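Local coordinates for Hia (PDB 1S7M), which mediates adhesion to host cells as a homotrimeric autotransporter of the bacterial outer membrane, here represented by its binding-domain fragment HiaBD1, at the interface of chains A and B. Residues are numbered along the deposited sequence; one frame, centred on the assembly and turned at random. Chains: chain A/B, Hia.

Contact 1: the interface of chains A and B. Residues chain A 110, 113, 134-136; chain B 84-85, 87, 112-115.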
ATOM      1  N   LEU A 110      -2.041  -0.228   5.674  1.00 15.90           N
ATOM      2  CA  LEU A 110      -2.690  -0.256   4.371  1.00 17.19           C
ATOM      3  C   LEU A 110      -4.061   0.397   4.382  1.00 18.39           C
ATOM      4  O   LEU A 110      -4.463   1.023   3.396  1.00 19.25           O
ATOM      5  CB  LEU A 110      -2.871  -1.703   3.873  1.00 18.31           C
ATOM      6  CG  LEU A 110      -1.647  -2.569   3.613  1.00 18.92           C
ATOM      7  CD1 LEU A 110      -2.017  -3.631   2.561  1.00 19.80           C
ATOM      8  CD2 LEU A 110      -0.482  -1.719   3.114  1.00 16.98           C
ATOM      9  N   LEU A 113      -3.949   4.043   3.680  1.00 18.99           N
ATOM     10  CA  LEU A 113      -3.333   4.594   2.466  1.00 19.07           C
ATOM     11  C   LEU A 113      -4.318   5.335   1.576  1.00 18.65           C
ATOM     12  O   LEU A 113      -5.459   4.921   1.429  1.00 15.61           O
ATOM     13  CB  LEU A 113      -2.645   3.485   1.655  1.00 20.63           C
ATOM     14  CG  LEU A 113      -1.166   3.112   1.821  1.00 25.30           C
ATOM     15  CD1 LEU A 113      -0.540   3.728   3.058  1.00 23.11           C
ATOM     16  CD2 LEU A 113      -1.027   1.586   1.809  1.00 20.79           C
ATOM     17  N   ARG A 134      -9.081   6.136  -0.929  1.00 15.89           N
ATOM     18  CA  ARG A 134      -8.265   5.054  -0.426  1.00 16.88           C
ATOM     19  C   ARG A 134      -8.477   3.846  -1.326  1.00 16.86           C
ATOM     20  O   ARG A 134      -9.110   3.945  -2.381  1.00 15.88           O
ATOM     21  CB  ARG A 134      -8.623   4.737   1.018  1.00 17.31           C
ATOM     22  CG  ARG A 134      -8.545   5.940   1.922  1.00 18.09           C
ATOM     23  CD  ARG A 134      -8.622   5.516   3.367  1.00 20.13           C
ATOM     24  NE  ARG A 134      -8.805   6.659   4.255  1.00 22.00           N
ATOM     25  CZ  ARG A 134      -8.803   6.574   5.583  1.00 22.04           C
ATOM     26  NH1 ARG A 134      -8.624   5.404   6.172  1.00 22.11           N
ATOM     27  NH2 ARG A 134      -8.980   7.653   6.317  1.00 21.09           N
ATOM     28  N   ASN A 135      -7.951   2.712  -0.901  1.00 18.78           N
ATOM     29  CA  ASN A 135      -8.085   1.496  -1.673  1.00 19.63           C
ATOM     30  C   ASN A 135      -9.578   1.202  -1.893  1.00 22.54           C
ATOM     31  O   ASN A 135     -10.384   1.397  -0.993  1.00 21.86           O
ATOM     32  CB  ASN A 135      -7.416   0.357  -0.909  1.00 18.02           C
ATOM     33  CG  ASN A 135      -7.566  -0.956  -1.591  1.00 21.02           C
ATOM     34  OD1 ASN A 135      -7.072  -1.157  -2.705  1.00 24.02           O
ATOM     35  ND2 ASN A 135      -8.257  -1.874  -0.937  1.00 21.36           N
ATOM     36  N   ALA A 136      -9.908   0.756  -3.105  1.00 23.47           N
ATOM     37  CA  ALA A 136     -11.268   0.385  -3.508  1.00 25.20           C
ATOM     38  C   ALA A 136     -12.305   1.523  -3.486  1.00 25.47           C
ATOM     39  O   ALA A 136     -13.514   1.269  -3.382  1.00 24.58           O
ATOM     40  CB  ALA A 136     -11.760  -0.815  -2.680  1.00 23.17           C
TER
ATOM     41  N   LEU B  84      -9.186  -6.218  -6.783  1.00 28.25           N
ATOM     42  CA  LEU B  84      -8.703  -5.262  -5.785  1.00 26.97           C
ATOM     43  C   LEU B  84      -8.716  -5.904  -4.416  1.00 26.65           C
ATOM     44  O   LEU B  84      -9.587  -6.717  -4.125  1.00 24.51           O
ATOM     45  CB  LEU B  84      -9.578  -4.012  -5.765  1.00 26.34           C
ATOM     46  CG  LEU B  84      -9.446  -3.131  -6.995  1.00 24.91           C
ATOM     47  CD1 LEU B  84     -10.327  -1.885  -6.841  1.00 24.99           C
ATOM     48  CD2 LEU B  84      -7.968  -2.751  -7.174  1.00 21.46           C
ATOM     49  N   THR B  85      -7.739  -5.550  -3.580  1.00 25.30           N
ATOM     50  CA  THR B  85      -7.655  -6.091  -2.233  1.00 24.58           C
ATOM     51  C   THR B  85      -8.881  -5.662  -1.435  1.00 25.39           C
ATOM     52  O   THR B  85      -9.335  -4.530  -1.552  1.00 24.44           O
ATOM     53  CB  THR B  85      -6.362  -5.602  -1.498  1.00 25.92           C
ATOM     54  OG1 THR B  85      -5.209  -6.081  -2.194  1.00 24.92           O
ATOM     55  CG2 THR B  85      -6.311  -6.132  -0.087  1.00 24.35           C
ATOM     56  N   LEU B  87      -9.994  -4.777   1.964  1.00 32.43           N
ATOM     57  CA  LEU B  87      -9.488  -4.417   3.282  1.00 33.43           C
ATOM     58  C   LEU B  87     -10.564  -4.389   4.374  1.00 37.54           C
ATOM     59  O   LEU B  87     -10.269  -4.085   5.530  1.00 37.23           O
ATOM     60  CB  LEU B  87      -8.778  -3.055   3.208  1.00 31.05           C
ATOM     61  CG  LEU B  87      -7.431  -2.950   2.467  1.00 30.68           C
ATOM     62  CD1 LEU B  87      -6.915  -1.509   2.525  1.00 26.76           C
ATOM     63  CD2 LEU B  87      -6.409  -3.886   3.115  1.00 27.27           C
ATOM     64  N   GLY B 112      -2.909  -5.930  -5.078  1.00 19.65           N
ATOM     65  CA  GLY B 112      -4.328  -5.710  -5.324  1.00 21.62           C
ATOM     66  C   GLY B 112      -4.845  -4.335  -4.901  1.00 24.51           C
ATOM     67  O   GLY B 112      -6.043  -4.058  -5.001  1.00 23.89           O
ATOM     68  N   LEU B 113      -3.959  -3.467  -4.408  1.00 21.92           N
ATOM     69  CA  LEU B 113      -4.369  -2.122  -4.000  1.00 20.60           C
ATOM     70  C   LEU B 113      -4.609  -1.257  -5.246  1.00 18.60           C
ATOM     71  O   LEU B 113      -3.878  -1.332  -6.227  1.00 19.32           O
ATOM     72  CB  LEU B 113      -3.271  -1.474  -3.157  1.00 22.21           C
ATOM     73  CG  LEU B 113      -3.311  -1.415  -1.632  1.00 23.73           C
ATOM     74  CD1 LEU B 113      -4.156  -2.511  -1.029  1.00 23.20           C
ATOM     75  CD2 LEU B 113      -1.879  -1.433  -1.124  1.00 17.99           C
ATOM     76  N   GLY B 114      -5.635  -0.424  -5.193  1.00 16.21           N
ATOM     77  CA  GLY B 114      -5.923   0.448  -6.318  1.00 18.26           C
ATOM     78  C   GLY B 114      -7.276   1.114  -6.172  1.00 17.16           C
ATOM     79  O   GLY B 114      -8.073   0.761  -5.297  1.00 18.19           O
ATOM     80  N   TRP B 115      -7.528   2.117  -6.993  1.00 18.41           N
ATOM     81  CA  TRP B 115      -8.822   2.762  -6.938  1.00 20.39           C
ATOM     82  C   TRP B 115      -9.475   2.623  -8.317  1.00 20.66           C
ATOM     83  O   TRP B 115      -8.792   2.384  -9.332  1.00 23.96           O
ATOM     84  CB  TRP B 115      -8.702   4.253  -6.495  1.00 15.46           C
ATOM     85  CG  TRP B 115      -7.671   5.028  -7.223  1.00 14.87           C
ATOM     86  CD1 TRP B 115      -6.312   4.969  -7.032  1.00 12.75           C
ATOM     87  CD2 TRP B 115      -7.883   5.963  -8.283  1.00 15.11           C
ATOM     88  NE1 TRP B 115      -5.680   5.807  -7.903  1.00 15.76           N
ATOM     89  CE2 TRP B 115      -6.617   6.433  -8.682  1.00 14.85           C
ATOM     90  CE3 TRP B 115      -9.017   6.451  -8.932  1.00 17.57           C
ATOM     91  CZ2 TRP B 115      -6.450   7.365  -9.699  1.00 17.45           C
ATOM     92  CZ3 TRP B 115      -8.851   7.379  -9.942  1.00 14.75           C
ATOM     93  CH2 TRP B 115      -7.576   7.827 -10.313  1.00 15.22           C
TER
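The flat carboxamide of A:Asn135 is inserted into chain B, with a leucine on one face and partners at both polar edges. B:Leu113 sets its CD1 methyl almost squarely over that face, 3.8 Å from A:Asn135 CG, the two side chains set roughly perpendicular. The opposite face is lined by its own neighbour, A:Ala136. At the oxygen edge, the backbone N of B:Gly114 donates to A:Asn135 OD1 at 3.0 Å, in the carbonyl plane with a C=O...N angle of 156°. At the nitrogen edge, A:Asn135 ND2 donates to the backbone O of B:Thr85 at 2.9 Å. That acceptor lies in the amide plane of the asparagine, although ND2 sits 41° above the plane of the threonine carbonyl. Gripped at both ends, the amide is fixed in rotation and in the sense of its flip; an asparagine suits the place because it offers acceptor and donor together. Its CG stands anti to the backbone N (chi1 177°), which carries the amide across to chain B. B:Leu87 closes in obliquely from the B:Leu113 side, its CD1 3.9 Å from A:Asn135 CB and also against A:Leu110 O. Next door, A:Ala136 N bonds to B:Gly114 O at 2.9 Å, so B:Gly114 is held through both its N and its O; its fully extended backbone is readily adopted only by glycine. B:Leu87 and B:Leu113 probably shield these bonds, and the small side chain of A:Ala136 may let the backbones approach. In this homotrimeric adhesin the site joins the Trp ring region of one chain to the Trp ring and GIN-type segments of its neighbour, and may fix their register.

Contact 2: the interface of chains A and B. Residues chain A 16-18, 36-38; chain B 18, 20, 34, 36.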
ATOM      1  N   ASP A  16      22.231 -23.046  11.527  1.00 40.40           N
ATOM      2  CA  ASP A  16      21.541 -21.976  10.800  1.00 42.19           C
ATOM      3  C   ASP A  16      20.324 -21.325  11.451  1.00 41.73           C
ATOM      4  O   ASP A  16      19.935 -20.215  11.062  1.00 40.37           O
ATOM      5  CB  ASP A  16      21.124 -22.466   9.415  1.00 43.13           C
ATOM      6  CG  ASP A  16      22.299 -22.893   8.581  1.00 45.45           C
ATOM      7  OD1 ASP A  16      23.400 -22.341   8.783  1.00 46.88           O
ATOM      8  OD2 ASP A  16      22.122 -23.773   7.715  1.00 48.16           O
ATOM      9  N   GLY A  17      19.706 -22.006  12.409  1.00 39.39           N
ATOM     10  CA  GLY A  17      18.555 -21.413  13.054  1.00 38.12           C
ATOM     11  C   GLY A  17      17.601 -22.328  13.787  1.00 36.88           C
ATOM     12  O   GLY A  17      17.974 -23.395  14.281  1.00 34.63           O
ATOM     13  N   LEU A  18      16.351 -21.879  13.842  1.00 36.49           N
ATOM     14  CA  LEU A  18      15.260 -22.572  14.503  1.00 35.40           C
ATOM     15  C   LEU A  18      14.151 -22.910  13.512  1.00 35.33           C
ATOM     16  O   LEU A  18      13.567 -22.012  12.917  1.00 36.62           O
ATOM     17  CB  LEU A  18      14.691 -21.665  15.599  1.00 35.12           C
ATOM     18  CG  LEU A  18      13.533 -22.157  16.473  1.00 34.75           C
ATOM     19  CD1 LEU A  18      14.054 -23.198  17.445  1.00 35.97           C
ATOM     20  CD2 LEU A  18      12.944 -20.996  17.260  1.00 35.21           C
ATOM     21  N   VAL A  36      13.035 -19.279  11.798  1.00 31.64           N
ATOM     22  CA  VAL A  36      13.844 -18.084  11.967  1.00 31.36           C
ATOM     23  C   VAL A  36      15.279 -18.583  11.793  1.00 32.40           C
ATOM     24  O   VAL A  36      15.873 -19.156  12.713  1.00 31.95           O
ATOM     25  CB  VAL A  36      13.690 -17.464  13.360  1.00 31.08           C
ATOM     26  CG1 VAL A  36      14.689 -16.339  13.531  1.00 32.58           C
ATOM     27  CG2 VAL A  36      12.287 -16.903  13.529  1.00 31.69           C
ATOM     28  N   THR A  37      15.819 -18.385  10.596  1.00 32.04           N
ATOM     29  CA  THR A  37      17.171 -18.826  10.273  1.00 32.03           C
ATOM     30  C   THR A  37      17.993 -17.684   9.703  1.00 32.32           C
ATOM     31  O   THR A  37      17.500 -16.563   9.532  1.00 31.11           O
ATOM     32  CB  THR A  37      17.169 -19.957   9.220  1.00 31.54           C
ATOM     33  OG1 THR A  37      16.836 -19.406   7.937  1.00 32.31           O
ATOM     34  CG2 THR A  37      16.149 -21.038   9.584  1.00 32.44           C
ATOM     35  N   LYS A  38      19.247 -17.996   9.397  1.00 32.96           N
ATOM     36  CA  LYS A  38      20.187 -17.032   8.849  1.00 33.36           C
ATOM     37  C   LYS A  38      19.711 -16.544   7.481  1.00 33.76           C
ATOM     38  O   LYS A  38      20.105 -15.473   7.020  1.00 33.24           O
ATOM     39  CB  LYS A  38      21.572 -17.673   8.728  1.00 35.06           C
ATOM     40  CG  LYS A  38      21.662 -18.760   7.663  1.00 37.51           C
ATOM     41  CD  LYS A  38      23.033 -19.412   7.659  1.00 41.91           C
ATOM     42  CE  LYS A  38      23.393 -19.943   6.283  1.00 44.27           C
ATOM     43  NZ  LYS A  38      22.357 -20.834   5.695  1.00 48.14           N
TER
ATOM     44  N   LEU B  18      15.870 -15.906  21.159  1.00 35.11           N
ATOM     45  CA  LEU B  18      16.681 -16.397  20.055  1.00 36.16           C
ATOM     46  C   LEU B  18      17.518 -15.300  19.409  1.00 38.30           C
ATOM     47  O   LEU B  18      17.021 -14.199  19.154  1.00 37.95           O
ATOM     48  CB  LEU B  18      15.778 -17.027  18.993  1.00 34.98           C
ATOM     49  CG  LEU B  18      16.419 -17.416  17.665  1.00 33.42           C
ATOM     50  CD1 LEU B  18      17.321 -18.594  17.889  1.00 34.27           C
ATOM     51  CD2 LEU B  18      15.348 -17.760  16.646  1.00 35.61           C
ATOM     52  N   ILE B  20      20.735 -14.950  16.327  1.00 39.32           N
ATOM     53  CA  ILE B  20      21.570 -15.582  15.319  1.00 40.01           C
ATOM     54  C   ILE B  20      22.518 -14.534  14.772  1.00 42.45           C
ATOM     55  O   ILE B  20      22.089 -13.585  14.107  1.00 42.81           O
ATOM     56  CB  ILE B  20      20.741 -16.113  14.149  1.00 37.68           C
ATOM     57  CG1 ILE B  20      19.603 -16.991  14.658  1.00 36.71           C
ATOM     58  CG2 ILE B  20      21.641 -16.853  13.199  1.00 37.36           C
ATOM     59  CD1 ILE B  20      18.798 -17.653  13.556  1.00 37.42           C
ATOM     60  N   ILE B  34      19.836 -11.617  13.459  1.00 31.01           N
ATOM     61  CA  ILE B  34      18.473 -12.070  13.311  1.00 31.41           C
ATOM     62  C   ILE B  34      18.082 -12.426  14.727  1.00 33.33           C
ATOM     63  O   ILE B  34      18.817 -13.141  15.394  1.00 35.27           O
ATOM     64  CB  ILE B  34      18.426 -13.309  12.411  1.00 31.22           C
ATOM     65  CG1 ILE B  34      18.943 -12.918  11.022  1.00 29.50           C
ATOM     66  CG2 ILE B  34      17.013 -13.894  12.381  1.00 27.54           C
ATOM     67  CD1 ILE B  34      19.235 -14.055  10.146  1.00 33.69           C
ATOM     68  N   VAL B  36      14.697 -12.933  17.956  1.00 33.43           N
ATOM     69  CA  VAL B  36      13.335 -13.031  18.477  1.00 34.28           C
ATOM     70  C   VAL B  36      13.470 -12.881  19.997  1.00 35.49           C
ATOM     71  O   VAL B  36      13.864 -13.822  20.686  1.00 33.85           O
ATOM     72  CB  VAL B  36      12.701 -14.392  18.165  1.00 35.94           C
ATOM     73  CG1 VAL B  36      11.275 -14.435  18.718  1.00 34.06           C
ATOM     74  CG2 VAL B  36      12.701 -14.629  16.659  1.00 34.12           C
TER
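A:Val36 and B:Leu18 form the centre of an apolar seam in which branched aliphatic side chains from two copies of the protein fit together. By methyl-to-methyl packing, A:Val36 CG1 meets B:Leu18 CD2 at 3.5 Å, a tight contact, as the side chains run antiparallel alongside one another. The same CG1 reaches CG2 of B:Ile34 at 3.6 Å. A chi1 of 173° sets CG1 of A:Val36 anti to the backbone N, toward B:Leu18 and B:Ile34, and leaves CG2 beside the backbone N to meet CG2 of B:Val36 at 3.9 Å. B:Leu18 CD2 also lies against the flank of A:Leu18, 4.1 Å from its CD2, the side chains meeting at a slant. Valine and isoleucine suit these strands by placing methyls near the backbone, while the longer B:Leu18 reaches across to A:Val36.

A second kind of contact is between isoleucine tips and backbone. B:Ile20 is extended (chi2 -175°), and its CD1 lies 3.8 Å from A:Gly17 CA, where a glycine has no side chain to stand in the way. That methyl also rests against A:Val36 O at 3.4 Å. B:Ile34 likewise ends with CD1 3.4 Å from A:Lys38 CA, where the lysine side chain begins.

Polar interaction stays within chain A: A:Lys38 NZ forms a long salt bridge of 3.6 Å to the carboxylate OD2 of A:Asp16, tying together the ends of neighbouring segments at the rim of the apolar patch. Nothing polar bonds from one chain to the other, so cohesion here rests on shape and burial. The seam lies in the N-terminal strand region, where strands 17-21 and 34-37 of both chains turn apolar side chains toward each other.

The centres of contact 1 and contact 2 lie about 34 Å apart, and they share neither residues nor secondary-structure elements. Contact 2 belongs to the N-terminal strands, contact 1 to the segments around strand 85-86, helix 107-111 and strands 114-119 and 129-134, further along the chain. Their chemistry is complementary: contact 1 adds directional hydrogen bonds that can set register, whereas contact 2 relies on apolar packing. Since the protein is a homotrimer, equivalent contacts should recur between its other chains. Joining the subunits at separate points along their length may hold an elongated trimeric adhesin together.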